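PDB 1VGM: 378aa long hypothetical citrate synthase from Sulfolobus tokodaii, which is a probable member of the citrate synthase family, a largely helical protein that assembles as a pair of identical chains. Local coordinates for residues Y181-V186 / L344-E349; I14-L19 / E352-L357; V231-V236 / D240-E245; I271-A276 / K288-A293. All blocks are in the same frame, centred on the assembly; numbering follows the deposited sequence.

Contact 1 of 4, residues Y181-V186 / L344-E349; sequences YTDHEV and LAHIIE
D183 and H346 are the residues that meet where the loop 181-186 faces helix 331-353. Y181, just past helix 168-180, and T182 lead into the contact, the first bonded through its backbone O to R339 and the second through its hydroxyl to L178 O. The chain then becomes extended at D183, whose CG stands anti to the backbone N (chi1 -166°), which places the carboxylate at the edge of the H346 ring. H346 comes from the opposite direction, edge first: H346 NE2 donates to D183 OD2 at 2.8 Å, with an N-H...O angle of 153°. The oxygen is met on its syn side, 30° out of the carboxylate plane; the ring and carboxylate planes are also well turned against each other. The same OD2 is also hydrogen-bonded to T20, while ND1, the other ring nitrogen of H346, is bonded to K15, so the imidazole is held at two points. H184 points away from residues 344-349. Here H184 ND1 donates to the anti lone pair of E185 OE2 at 2.7 Å, almost in the ring plane. V186 carries the loop on to pack against A362 of the second subunit. The result is a buried histidine-carboxylate hydrogen bond, joining an interhelical loop to a long helix inside the predominantly helical citrate synthase fold.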
loop_
_atom_site.group_PDB
_atom_site.type_symbol
_atom_site.label_atom_id
_atom_site.label_comp_id
_atom_site.label_asym_id
_atom_site.label_seq_id
_atom_site.Cartn_x
_atom_site.Cartn_y
_atom_site.Cartn_z
ATOM N N TYR A 181 20.228 -1.489 -7.515
ATOM C CA TYR A 181 18.925 -0.889 -7.251
ATOM C C TYR A 181 18.408 -1.204 -5.832
ATOM O O TYR A 181 17.256 -0.913 -5.505
ATOM C CB TYR A 181 17.914 -1.396 -8.282
ATOM C CG TYR A 181 17.779 -0.566 -9.549
ATOM C CD1 TYR A 181 17.556 -1.181 -10.778
ATOM C CD2 TYR A 181 17.750 0.830 -9.503
ATOM C CE1 TYR A 181 17.289 -0.434 -11.930
ATOM C CE2 TYR A 181 17.487 1.589 -10.651
ATOM C CZ TYR A 181 17.250 0.947 -11.861
ATOM O OH TYR A 181 16.943 1.672 -12.993
ATOM N N THR A 182 19.250 -1.800 -4.993
ATOM C CA THR A 182 18.809 -2.276 -3.681
ATOM C C THR A 182 18.203 -1.202 -2.771
ATOM O O THR A 182 17.173 -1.440 -2.141
ATOM C CB THR A 182 19.972 -2.981 -2.942
ATOM O OG1 THR A 182 20.081 -4.326 -3.432
ATOM C CG2 THR A 182 19.738 -2.995 -1.413
ATOM N N ASP A 183 18.825 -0.028 -2.698
ATOM C CA ASP A 183 18.246 1.070 -1.924
ATOM C C ASP A 183 18.745 2.449 -2.362
ATOM O O ASP A 183 19.863 2.582 -2.868
ATOM C CB ASP A 183 18.536 0.873 -0.434
ATOM C CG ASP A 183 17.698 1.779 0.444
ATOM O OD1 ASP A 183 16.504 1.960 0.133
ATOM O OD2 ASP A 183 18.228 2.304 1.444
ATOM N N HIS A 184 17.907 3.467 -2.161
ATOM C CA HIS A 184 18.251 4.846 -2.499
ATOM C C HIS A 184 17.123 5.787 -2.082
ATOM O O HIS A 184 16.005 5.688 -2.589
ATOM C CB HIS A 184 18.502 4.991 -4.010
ATOM C CG HIS A 184 19.590 5.962 -4.356
ATOM N ND1 HIS A 184 19.353 7.303 -4.570
ATOM C CD2 HIS A 184 20.926 5.789 -4.525
ATOM C CE1 HIS A 184 20.491 7.912 -4.855
ATOM N NE2 HIS A 184 21.461 7.014 -4.832
ATOM N N GLU A 185 17.433 6.701 -1.165
ATOM C CA GLU A 185 16.479 7.697 -0.696
ATOM C C GLU A 185 15.228 7.026 -0.135
ATOM O O GLU A 185 15.242 5.839 0.174
ATOM C CB GLU A 185 16.113 8.645 -1.836
ATOM C CG GLU A 185 17.303 9.441 -2.369
ATOM C CD GLU A 185 17.084 9.940 -3.790
ATOM O OE1 GLU A 185 16.466 11.007 -3.959
ATOM O OE2 GLU A 185 17.526 9.258 -4.739
ATOM N N VAL A 186 14.150 7.788 0.006
ATOM C CA VAL A 186 12.896 7.233 0.498
ATOM C C VAL A 186 11.774 7.650 -0.436
ATOM O O VAL A 186 10.986 8.543 -0.123
ATOM C CB VAL A 186 12.574 7.732 1.922
ATOM C CG1 VAL A 186 11.525 6.840 2.549
ATOM C CG2 VAL A 186 13.830 7.741 2.774
ATOM N N LEU A 344 12.531 -4.120 2.674
ATOM C CA LEU A 344 12.517 -4.994 3.843
ATOM C C LEU A 344 13.476 -4.482 4.923
ATOM O O LEU A 344 13.138 -4.458 6.104
ATOM C CB LEU A 344 12.904 -6.420 3.446
ATOM C CG LEU A 344 11.911 -7.211 2.586
ATOM C CD1 LEU A 344 12.597 -8.474 2.085
ATOM C CD2 LEU A 344 10.649 -7.555 3.386
ATOM N N ALA A 345 14.674 -4.069 4.519
ATOM C CA ALA A 345 15.645 -3.546 5.478
ATOM C C ALA A 345 15.080 -2.331 6.216
ATOM O O ALA A 345 15.278 -2.176 7.416
ATOM C CB ALA A 345 16.947 -3.179 4.767
ATOM N N HIS A 346 14.367 -1.477 5.494
ATOM C CA HIS A 346 13.834 -0.249 6.077
ATOM C C HIS A 346 12.687 -0.483 7.058
ATOM O O HIS A 346 12.609 0.186 8.087
ATOM C CB HIS A 346 13.356 0.711 4.977
ATOM C CG HIS A 346 14.440 1.575 4.415
ATOM N ND1 HIS A 346 14.940 2.676 5.080
ATOM C CD2 HIS A 346 15.140 1.488 3.258
ATOM C CE1 HIS A 346 15.901 3.223 4.360
ATOM N NE2 HIS A 346 16.042 2.521 3.249
ATOM N N ILE A 347 11.783 -1.407 6.745
ATOM C CA ILE A 347 10.651 -1.626 7.636
ATOM C C ILE A 347 11.060 -2.414 8.881
ATOM O O ILE A 347 10.451 -2.267 9.942
ATOM C CB ILE A 347 9.465 -2.360 6.923
ATOM C CG1 ILE A 347 9.935 -3.679 6.308
ATOM C CG2 ILE A 347 8.865 -1.456 5.852
ATOM C CD1 ILE A 347 8.824 -4.471 5.624
ATOM N N ILE A 348 12.096 -3.240 8.759
ATOM C CA ILE A 348 12.628 -3.953 9.914
ATOM C C ILE A 348 13.309 -2.966 10.858
ATOM O O ILE A 348 13.115 -3.027 12.074
ATOM C CB ILE A 348 13.646 -5.050 9.484
ATOM C CG1 ILE A 348 12.912 -6.181 8.766
ATOM C CG2 ILE A 348 14.355 -5.624 10.703
ATOM C CD1 ILE A 348 13.818 -7.287 8.276
ATOM N N GLU A 349 14.100 -2.051 10.301
ATOM C CA GLU A 349 14.659 -0.955 11.091
ATOM C C GLU A 349 13.547 -0.208 11.802
ATOM O O GLU A 349 13.611 0.018 13.012
ATOM C CB GLU A 349 15.422 0.024 10.196
ATOM C CG GLU A 349 16.907 -0.249 10.092
ATOM C CD GLU A 349 17.648 0.824 9.315
ATOM O OE1 GLU A 349 18.880 0.929 9.495
ATOM O OE2 GLU A 349 17.007 1.556 8.527
#

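Contact 2 of 4, residues I14-L19 / E352-L357; sequences IKTTGL and EEQHRL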
loop_
_atom_site.group_PDB
_atom_site.type_symbol
_atom_site.label_atom_id
_atom_site.label_comp_id
_atom_site.label_asym_id
_atom_site.label_seq_id
_atom_site.Cartn_x
_atom_site.Cartn_y
_atom_site.Cartn_z
ATOM N N ILE A 14 11.363 11.052 7.971
ATOM C CA ILE A 14 10.396 10.048 8.399
ATOM C C ILE A 14 11.058 8.961 9.244
ATOM O O ILE A 14 10.392 8.272 10.011
ATOM C CB ILE A 14 9.674 9.388 7.186
ATOM C CG1 ILE A 14 8.511 8.526 7.693
ATOM C CG2 ILE A 14 10.655 8.557 6.356
ATOM C CD1 ILE A 14 7.649 7.943 6.595
ATOM N N LYS A 15 12.371 8.819 9.110
ATOM C CA LYS A 15 13.129 7.890 9.950
ATOM C C LYS A 15 14.620 8.171 9.827
ATOM O O LYS A 15 15.054 8.906 8.945
ATOM C CB LYS A 15 12.853 6.441 9.531
ATOM C CG LYS A 15 13.418 6.066 8.151
ATOM C CD LYS A 15 12.951 4.683 7.705
ATOM C CE LYS A 15 13.663 3.565 8.472
ATOM N NZ LYS A 15 15.026 3.283 7.934
ATOM N N THR A 16 15.406 7.572 10.709
ATOM C CA THR A 16 16.836 7.450 10.477
ATOM C C THR A 16 17.090 6.117 9.789
ATOM O O THR A 16 16.224 5.241 9.784
ATOM C CB THR A 16 17.617 7.496 11.800
ATOM O OG1 THR A 16 17.342 6.308 12.555
ATOM C CG2 THR A 16 17.209 8.731 12.617
ATOM N N THR A 17 18.272 5.971 9.206
ATOM C CA THR A 17 18.677 4.704 8.625
ATOM C C THR A 17 20.176 4.476 8.821
ATOM O O THR A 17 20.969 5.419 8.739
ATOM C CB THR A 17 18.362 4.682 7.122
ATOM O OG1 THR A 17 18.581 3.363 6.605
ATOM C CG2 THR A 17 19.243 5.697 6.374
ATOM N N GLY A 18 20.557 3.225 9.079
ATOM C CA GLY A 18 21.960 2.834 9.039
ATOM C C GLY A 18 22.385 2.265 7.693
ATOM O O GLY A 18 23.529 1.828 7.517
ATOM N N LEU A 19 21.465 2.270 6.732
ATOM C CA LEU A 19 21.599 1.427 5.552
ATOM C C LEU A 19 22.375 2.125 4.427
ATOM O O LEU A 19 23.367 1.596 3.932
ATOM C CB LEU A 19 20.211 1.004 5.056
ATOM C CG LEU A 19 19.332 0.240 6.058
ATOM C CD1 LEU A 19 17.891 0.129 5.541
ATOM C CD2 LEU A 19 19.933 -1.140 6.290
ATOM N N GLU A 352 11.607 -2.597 14.445
ATOM C CA GLU A 352 12.418 -3.051 15.581
ATOM C C GLU A 352 13.051 -1.929 16.394
ATOM O O GLU A 352 13.248 -2.076 17.611
ATOM C CB GLU A 352 13.502 -4.009 15.114
ATOM C CG GLU A 352 12.941 -5.274 14.496
ATOM C CD GLU A 352 14.020 -6.292 14.209
ATOM O OE1 GLU A 352 15.206 -5.930 14.318
ATOM O OE2 GLU A 352 13.678 -7.446 13.877
ATOM N N GLU A 353 13.352 -0.809 15.747
ATOM C CA GLU A 353 14.156 0.220 16.404
ATOM C C GLU A 353 13.540 1.616 16.508
ATOM O O GLU A 353 14.016 2.443 17.300
ATOM C CB GLU A 353 15.509 0.331 15.713
ATOM C CG GLU A 353 16.403 -0.905 15.825
ATOM C CD GLU A 353 17.724 -0.746 15.066
ATOM O OE1 GLU A 353 18.460 0.224 15.351
ATOM O OE2 GLU A 353 18.029 -1.585 14.187
ATOM N N GLN A 354 12.512 1.907 15.711
ATOM C CA GLN A 354 11.987 3.266 15.653
ATOM C C GLN A 354 10.464 3.358 15.618
ATOM O O GLN A 354 9.922 4.332 15.090
ATOM C CB GLN A 354 12.515 3.990 14.419
ATOM C CG GLN A 354 14.008 3.992 14.250
ATOM C CD GLN A 354 14.427 4.646 12.951
ATOM O OE1 GLN A 354 14.243 5.850 12.761
ATOM N NE2 GLN A 354 14.992 3.853 12.043
ATOM N N HIS A 355 9.766 2.364 16.153
ATOM C CA HIS A 355 8.372 2.213 15.784
ATOM C C HIS A 355 7.488 3.276 16.397
ATOM O O HIS A 355 7.594 3.592 17.579
ATOM C CB HIS A 355 7.810 0.854 16.177
ATOM C CG HIS A 355 6.358 0.716 15.843
ATOM N ND1 HIS A 355 5.358 1.023 16.740
ATOM C CD2 HIS A 355 5.738 0.426 14.674
ATOM C CE1 HIS A 355 4.186 0.934 16.139
ATOM N NE2 HIS A 355 4.387 0.574 14.885
ATOM N N ARG A 356 6.599 3.807 15.569
ATOM C CA ARG A 356 5.577 4.745 15.999
ATOM C C ARG A 356 4.485 4.657 14.940
ATOM O O ARG A 356 4.776 4.754 13.745
ATOM C CB ARG A 356 6.163 6.161 16.045
ATOM C CG ARG A 356 5.212 7.244 16.534
ATOM C CD ARG A 356 4.912 7.102 18.019
ATOM N NE ARG A 356 6.082 6.670 18.782
ATOM C CZ ARG A 356 6.035 5.800 19.791
ATOM N NH1 ARG A 356 4.869 5.317 20.205
ATOM N NH2 ARG A 356 7.155 5.405 20.386
ATOM N N LEU A 357 3.242 4.451 15.372
ATOM C CA LEU A 357 2.105 4.468 14.453
ATOM C C LEU A 357 2.094 5.790 13.696
ATOM O O LEU A 357 2.319 6.844 14.281
ATOM C CB LEU A 357 0.786 4.306 15.218
ATOM C CG LEU A 357 -0.471 4.396 14.347
ATOM C CD1 LEU A 357 -0.591 3.138 13.495
ATOM C CD2 LEU A 357 -1.705 4.579 15.226
#
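T16 O is gripped from opposite faces of its carbonyl plane by Q354 NE2 and K15 NZ, each at 2.9 Å. The bond from Q354 is nearly straight (163°) and T16 O lies close to the plane of its amide, yet the donor stands above the plane of the carbonyl. The other end of the same amide accepts: T16 N reaches Q354 OE1 at 2.9 Å, in the carbonyl plane and on a lone pair. One side-chain amide thereby answers both backbone polar groups of a single residue. Residues 15-17 also belong to a parallel beta ladder with a strand of the second subunit, so Q354, just beyond the end of helix 331-353, attaches the helix to an intersubunit sheet. Its chain runs extended beyond CG, with CG anti to the carbonyl carbon (chi1 -53°), and this brings the amide up to the backbone of T16. K15 lies across it at about a right angle, K15 CB 3.6 Å from Q354 OE1. Two bends near the end of the lysine chain, at chi3 and chi4, fold NZ back to T16 O, where it also forms a salt bridge with E349. L19 N donates to T17 OG1 at 3.1 Å in an ST turn.

Contact 3 of 4, residues V231-V236 / D240-E245; sequences VEIGSV and DKWFEE
A tight helix-loop-helix corner, in which helix 222-233 gives way to helix 239-249, is closed by the indole of W242 settling on I233 and E232. The break comes at G234, whose positive phi (92°) ends the first helix and sends the chain round. Across the corner, I233 CG1 lies over one face of the indole as a CH-pi contact, 3.6 Å from the centroid of the five-membered ring of W242 and 15° off its normal. I233 CD1 continues over the ring fusion, 3.9 Å from W242 CD2. With W242 CG anti to the backbone N (chi1 -178°), the ring projects from its helix to this neighbour. E232 arrives instead at the edge. W242 NE1 donates to E232 OE2 at 3.1 Å along an almost straight line, in the ring plane and on the anti lone pair of the carboxylate. Nearer the turn, a water accepts from D240 N at 3.0 Å and lies 2.8 Å from V236 O, to which it can donate. Face packing and edge bonding thus act in different directions: I233 backs one face, the bond to E232 would tend to hold the ring's orientation in its plane, and the carboxylate's negative charge would be expected to polarise the indole N-H.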
loop_
_atom_site.group_PDB
_atom_site.type_symbol
_atom_site.label_atom_id
_atom_site.label_comp_id
_atom_site.label_asym_id
_atom_site.label_seq_id
_atom_site.Cartn_x
_atom_site.Cartn_y
_atom_site.Cartn_z
ATOM N N VAL A 231 14.943 3.223 -28.588
ATOM C CA VAL A 231 14.130 2.486 -29.546
ATOM C C VAL A 231 13.557 3.432 -30.600
ATOM O O VAL A 231 13.565 3.136 -31.793
ATOM C CB VAL A 231 12.963 1.767 -28.845
ATOM C CG1 VAL A 231 12.079 1.080 -29.877
ATOM C CG2 VAL A 231 13.498 0.755 -27.843
ATOM N N GLU A 232 13.070 4.582 -30.154
ATOM C CA GLU A 232 12.513 5.565 -31.071
ATOM C C GLU A 232 13.585 6.176 -31.987
ATOM O O GLU A 232 13.350 6.385 -33.176
ATOM C CB GLU A 232 11.809 6.667 -30.279
ATOM C CG GLU A 232 11.096 7.694 -31.145
ATOM C CD GLU A 232 10.161 8.580 -30.339
ATOM O OE1 GLU A 232 8.995 8.179 -30.131
ATOM O OE2 GLU A 232 10.590 9.671 -29.908
ATOM N N ILE A 233 14.759 6.460 -31.430
ATOM C CA ILE A 233 15.863 6.963 -32.236
ATOM C C ILE A 233 16.228 6.000 -33.362
ATOM O O ILE A 233 16.467 6.431 -34.490
ATOM C CB ILE A 233 17.105 7.230 -31.370
ATOM C CG1 ILE A 233 16.808 8.383 -30.414
ATOM C CG2 ILE A 233 18.301 7.582 -32.248
ATOM C CD1 ILE A 233 17.595 8.333 -29.132
ATOM N N GLY A 234 16.270 4.707 -33.058
ATOM C CA GLY A 234 16.311 3.706 -34.108
ATOM C C GLY A 234 17.720 3.311 -34.507
ATOM O O GLY A 234 18.045 2.128 -34.585
ATOM N N SER A 235 18.561 4.307 -34.757
ATOM C CA SER A 235 19.943 4.063 -35.144
ATOM C C SER A 235 20.822 5.210 -34.680
ATOM O O SER A 235 20.341 6.316 -34.458
ATOM C CB SER A 235 20.051 3.932 -36.663
ATOM O OG SER A 235 21.225 3.224 -37.015
ATOM N N VAL A 236 22.116 4.941 -34.549
ATOM C CA VAL A 236 23.065 5.934 -34.066
ATOM C C VAL A 236 23.113 7.147 -34.990
ATOM O O VAL A 236 23.301 8.281 -34.538
ATOM C CB VAL A 236 24.480 5.335 -33.958
ATOM C CG1 VAL A 236 25.306 6.145 -32.968
ATOM C CG2 VAL A 236 24.395 3.884 -33.518
ATOM N N ASP A 240 21.521 12.611 -33.407
ATOM C CA ASP A 240 21.659 14.065 -33.366
ATOM C C ASP A 240 20.374 14.762 -33.794
ATOM O O ASP A 240 19.934 15.714 -33.155
ATOM C CB ASP A 240 22.811 14.523 -34.266
ATOM C CG ASP A 240 24.170 14.141 -33.711
ATOM O OD1 ASP A 240 25.134 14.901 -33.933
ATOM O OD2 ASP A 240 24.278 13.084 -33.052
ATOM N N LYS A 241 19.778 14.290 -34.879
ATOM C CA LYS A 241 18.500 14.819 -35.335
ATOM C C LYS A 241 17.442 14.753 -34.227
ATOM O O LYS A 241 16.738 15.734 -33.973
ATOM C CB LYS A 241 18.036 14.032 -36.561
ATOM C CG LYS A 241 16.644 14.381 -37.061
ATOM C CD LYS A 241 16.250 13.488 -38.233
ATOM C CE LYS A 241 15.052 14.046 -38.990
ATOM N NZ LYS A 241 14.943 13.450 -40.359
ATOM N N TRP A 242 17.337 13.595 -33.575
ATOM C CA TRP A 242 16.324 13.354 -32.545
ATOM C C TRP A 242 16.517 14.292 -31.353
ATOM O O TRP A 242 15.569 14.902 -30.862
ATOM C CB TRP A 242 16.403 11.898 -32.069
ATOM C CG TRP A 242 15.382 11.526 -31.041
ATOM C CD1 TRP A 242 14.154 10.973 -31.269
ATOM C CD2 TRP A 242 15.512 11.647 -29.616
ATOM N NE1 TRP A 242 13.513 10.739 -30.072
ATOM C CE2 TRP A 242 14.323 11.145 -29.044
ATOM C CE3 TRP A 242 16.524 12.113 -28.767
ATOM C CZ2 TRP A 242 14.116 11.094 -27.659
ATOM C CZ3 TRP A 242 16.318 12.063 -27.385
ATOM C CH2 TRP A 242 15.121 11.557 -26.850
ATOM N N PHE A 243 17.757 14.397 -30.895
ATOM C CA PHE A 243 18.086 15.238 -29.751
ATOM C C PHE A 243 17.698 16.693 -29.992
ATOM O O PHE A 243 17.104 17.335 -29.123
ATOM C CB PHE A 243 19.589 15.142 -29.459
ATOM C CG PHE A 243 19.994 15.767 -28.162
ATOM C CD1 PHE A 243 20.310 17.119 -28.094
ATOM C CD2 PHE A 243 20.078 15.002 -27.003
ATOM C CE1 PHE A 243 20.694 17.701 -26.884
ATOM C CE2 PHE A 243 20.461 15.575 -25.787
ATOM C CZ PHE A 243 20.774 16.920 -25.729
ATOM N N GLU A 244 18.047 17.221 -31.162
ATOM C CA GLU A 244 17.763 18.622 -31.465
ATOM C C GLU A 244 16.248 18.833 -31.537
ATOM O O GLU A 244 15.723 19.828 -31.039
ATOM C CB GLU A 244 18.417 19.031 -32.793
ATOM C CG GLU A 244 18.055 20.447 -33.266
ATOM C CD GLU A 244 18.667 21.546 -32.404
ATOM O OE1 GLU A 244 18.180 22.702 -32.460
ATOM O OE2 GLU A 244 19.637 21.260 -31.677
ATOM N N GLU A 245 15.551 17.881 -32.146
ATOM C CA GLU A 245 14.115 18.005 -32.361
ATOM C C GLU A 245 13.331 17.880 -31.055
ATOM O O GLU A 245 12.533 18.751 -30.712
ATOM C CB GLU A 245 13.644 16.942 -33.355
ATOM C CG GLU A 245 12.155 16.980 -33.654
ATOM C CD GLU A 245 11.711 15.831 -34.538
ATOM O OE1 GLU A 245 10.577 15.341 -34.356
ATOM O OE2 GLU A 245 12.487 15.412 -35.418
HETATM O O HOH W 1 23.600 11.047 -34.829
#

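Contact 4 of 4, residues I271-A276 / K288-A293; sequences IFKTLA and KYYEIA
Y290 lays its ring against A276, with Y290 CD1 3.7 Å from the methyl A276 CB, and reaches on along helix 267-280 to K273. The approach is oblique, and it brings Y290 CE1 within 3.8 Å of K273 O, so the tyrosine rests on backbone as well as on side chain. The two helices approach to 6.7 Å between the CA atoms of A276 and Y290, and the small A276 side chain is consistent with this closeness. The ring is delivered by a chi1 of -178°, which sets CG anti to the backbone N and extends the phenol across to helix 267-280. K273 crosses the tyrosine at about a right angle. Its chain is extended as far as CE and bends only at the last torsion (chi4 67°), bringing K273 NZ to 3.3 Å from Y290 OH. That hydrogen bond is weak, and the ammonium has other partners, a salt bridge to E297 and a hydrogen bond to Y316. The phenol therefore borders a small polar cluster while CD1 packs on A276 CB. T274 points away from residues 288-293, and T274 OG1 donates to I271 O at 2.7 Å, a carbonyl that also accepts from L275 N. The two helices are consecutive, 267-280 and 284-304, joined by a short connection into a helical hairpin. Helix 168-180 flanks the first through I271, F272 and L275, helix 222-233 flanks the second through Y289, I292 and A293, and helix 314-323 touches both, receiving F272 from one and A293 from the other.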
loop_
_atom_site.group_PDB
_atom_site.type_symbol
_atom_site.label_atom_id
_atom_site.label_comp_id
_atom_site.label_asym_id
_atom_site.label_seq_id
_atom_site.Cartn_x
_atom_site.Cartn_y
_atom_site.Cartn_z
ATOM N N ILE A 271 28.179 2.105 -13.588
ATOM C CA ILE A 271 28.309 0.657 -13.520
ATOM C C ILE A 271 27.372 -0.016 -14.527
ATOM O O ILE A 271 27.785 -0.904 -15.263
ATOM C CB ILE A 271 28.019 0.138 -12.084
ATOM C CG1 ILE A 271 29.068 0.701 -11.124
ATOM C CG2 ILE A 271 28.011 -1.390 -12.061
ATOM C CD1 ILE A 271 28.750 0.489 -9.658
ATOM N N PHE A 272 26.118 0.416 -14.579
ATOM C CA PHE A 272 25.212 -0.070 -15.620
ATOM C C PHE A 272 25.805 0.115 -17.018
ATOM O O PHE A 272 25.676 -0.755 -17.887
ATOM C CB PHE A 272 23.865 0.654 -15.543
ATOM C CG PHE A 272 22.889 0.026 -14.589
ATOM C CD1 PHE A 272 22.353 0.759 -13.537
ATOM C CD2 PHE A 272 22.507 -1.298 -14.740
ATOM C CE1 PHE A 272 21.451 0.172 -12.647
ATOM C CE2 PHE A 272 21.612 -1.889 -13.860
ATOM C CZ PHE A 272 21.082 -1.154 -12.811
ATOM N N LYS A 273 26.451 1.253 -17.239
ATOM C CA LYS A 273 27.025 1.525 -18.549
ATOM C C LYS A 273 28.077 0.467 -18.884
ATOM O O LYS A 273 28.049 -0.121 -19.960
ATOM C CB LYS A 273 27.650 2.925 -18.586
ATOM C CG LYS A 273 28.175 3.336 -19.969
ATOM C CD LYS A 273 28.765 4.736 -19.949
ATOM C CE LYS A 273 29.581 5.031 -21.201
ATOM N NZ LYS A 273 28.734 5.084 -22.416
ATOM N N THR A 274 28.994 0.221 -17.952
ATOM C CA THR A 274 30.058 -0.751 -18.174
ATOM C C THR A 274 29.479 -2.146 -18.422
ATOM O O THR A 274 29.988 -2.901 -19.248
ATOM C CB THR A 274 31.029 -0.809 -16.964
ATOM O OG1 THR A 274 30.345 -1.326 -15.817
ATOM C CG2 THR A 274 31.522 0.563 -16.625
ATOM N N LEU A 275 28.410 -2.488 -17.711
ATOM C CA LEU A 275 27.663 -3.698 -18.032
ATOM C C LEU A 275 27.139 -3.676 -19.460
ATOM O O LEU A 275 27.366 -4.606 -20.228
ATOM C CB LEU A 275 26.494 -3.867 -17.063
ATOM C CG LEU A 275 26.887 -4.140 -15.616
ATOM C CD1 LEU A 275 25.635 -4.166 -14.759
ATOM C CD2 LEU A 275 27.669 -5.462 -15.531
ATOM N N ALA A 276 26.428 -2.612 -19.817
ATOM C CA ALA A 276 25.928 -2.462 -21.180
ATOM C C ALA A 276 27.073 -2.597 -22.174
ATOM O O ALA A 276 26.984 -3.352 -23.136
ATOM C CB ALA A 276 25.248 -1.105 -21.340
ATOM N N LYS A 288 23.712 -1.764 -30.931
ATOM C CA LYS A 288 22.904 -0.755 -31.597
ATOM C C LYS A 288 22.416 0.266 -30.579
ATOM O O LYS A 288 22.598 1.465 -30.760
ATOM C CB LYS A 288 21.705 -1.404 -32.299
ATOM C CG LYS A 288 20.824 -0.418 -33.065
ATOM C CD LYS A 288 19.921 -1.124 -34.083
ATOM C CE LYS A 288 18.631 -1.651 -33.456
ATOM N NZ LYS A 288 17.703 -0.547 -33.066
ATOM N N TYR A 289 21.796 -0.211 -29.504
ATOM C CA TYR A 289 21.179 0.696 -28.556
ATOM C C TYR A 289 22.229 1.355 -27.677
ATOM O O TYR A 289 22.107 2.532 -27.324
ATOM C CB TYR A 289 20.149 -0.048 -27.704
ATOM C CG TYR A 289 18.918 -0.414 -28.495
ATOM C CD1 TYR A 289 18.450 -1.728 -28.526
ATOM C CD2 TYR A 289 18.244 0.550 -29.252
ATOM C CE1 TYR A 289 17.350 -2.074 -29.290
ATOM C CE2 TYR A 289 17.142 0.215 -30.021
ATOM C CZ TYR A 289 16.701 -1.100 -30.039
ATOM O OH TYR A 289 15.617 -1.439 -30.815
ATOM N N TYR A 290 23.271 0.604 -27.344
ATOM C CA TYR A 290 24.382 1.156 -26.582
ATOM C C TYR A 290 24.959 2.371 -27.297
ATOM O O TYR A 290 25.177 3.417 -26.683
ATOM C CB TYR A 290 25.479 0.106 -26.395
ATOM C CG TYR A 290 26.636 0.603 -25.562
ATOM C CD1 TYR A 290 26.462 0.921 -24.217
ATOM C CD2 TYR A 290 27.905 0.771 -26.122
ATOM C CE1 TYR A 290 27.518 1.394 -23.450
ATOM C CE2 TYR A 290 28.970 1.245 -25.361
ATOM C CZ TYR A 290 28.765 1.556 -24.026
ATOM O OH TYR A 290 29.804 2.045 -23.268
ATOM N N GLU A 291 25.205 2.238 -28.595
ATOM C CA GLU A 291 25.888 3.295 -29.329
ATOM C C GLU A 291 25.002 4.530 -29.455
ATOM O O GLU A 291 25.475 5.663 -29.332
ATOM C CB GLU A 291 26.295 2.805 -30.719
ATOM C CG GLU A 291 27.487 1.866 -30.720
ATOM C CD GLU A 291 27.980 1.559 -32.122
ATOM O OE1 GLU A 291 27.157 1.572 -33.061
ATOM O OE2 GLU A 291 29.190 1.302 -32.283
ATOM N N ILE A 292 23.715 4.303 -29.693
ATOM C CA ILE A 292 22.721 5.359 -29.606
ATOM C C ILE A 292 22.769 6.042 -28.238
ATOM O O ILE A 292 22.892 7.259 -28.156
ATOM C CB ILE A 292 21.305 4.790 -29.865
ATOM C CG1 ILE A 292 21.157 4.450 -31.346
ATOM C CG2 ILE A 292 20.238 5.794 -29.455
ATOM C CD1 ILE A 292 19.919 3.632 -31.661
ATOM N N ALA A 293 22.689 5.251 -27.169
ATOM C CA ALA A 293 22.727 5.782 -25.808
ATOM C C ALA A 293 23.996 6.584 -25.517
ATOM O O ALA A 293 23.930 7.628 -24.865
ATOM C CB ALA A 293 22.590 4.642 -24.798
#

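In the fold
The four contacts fall into two pairs in different parts of the subunit. Contacts 1 and 2 share helix 331-353, their centres 11 Å apart, and meet directly where E349 OE1 lies 2.9 Å from G18 N, a probable hydrogen bond. Contacts 3 and 4, with centres 16 Å apart, follow one another along the chain; K288 NZ comes within 3.1 Å of G234 O, again a probable hydrogen bond. Between the pairs the link is apolar: Y181 CE1 packs 4.0 Å from F272 CZ, joining contact 1 to contact 4. Contacts 2 and 3 are the most distant, their centres about 45 Å apart. Contact 2 closes the longest loop, and the other three are nested within it.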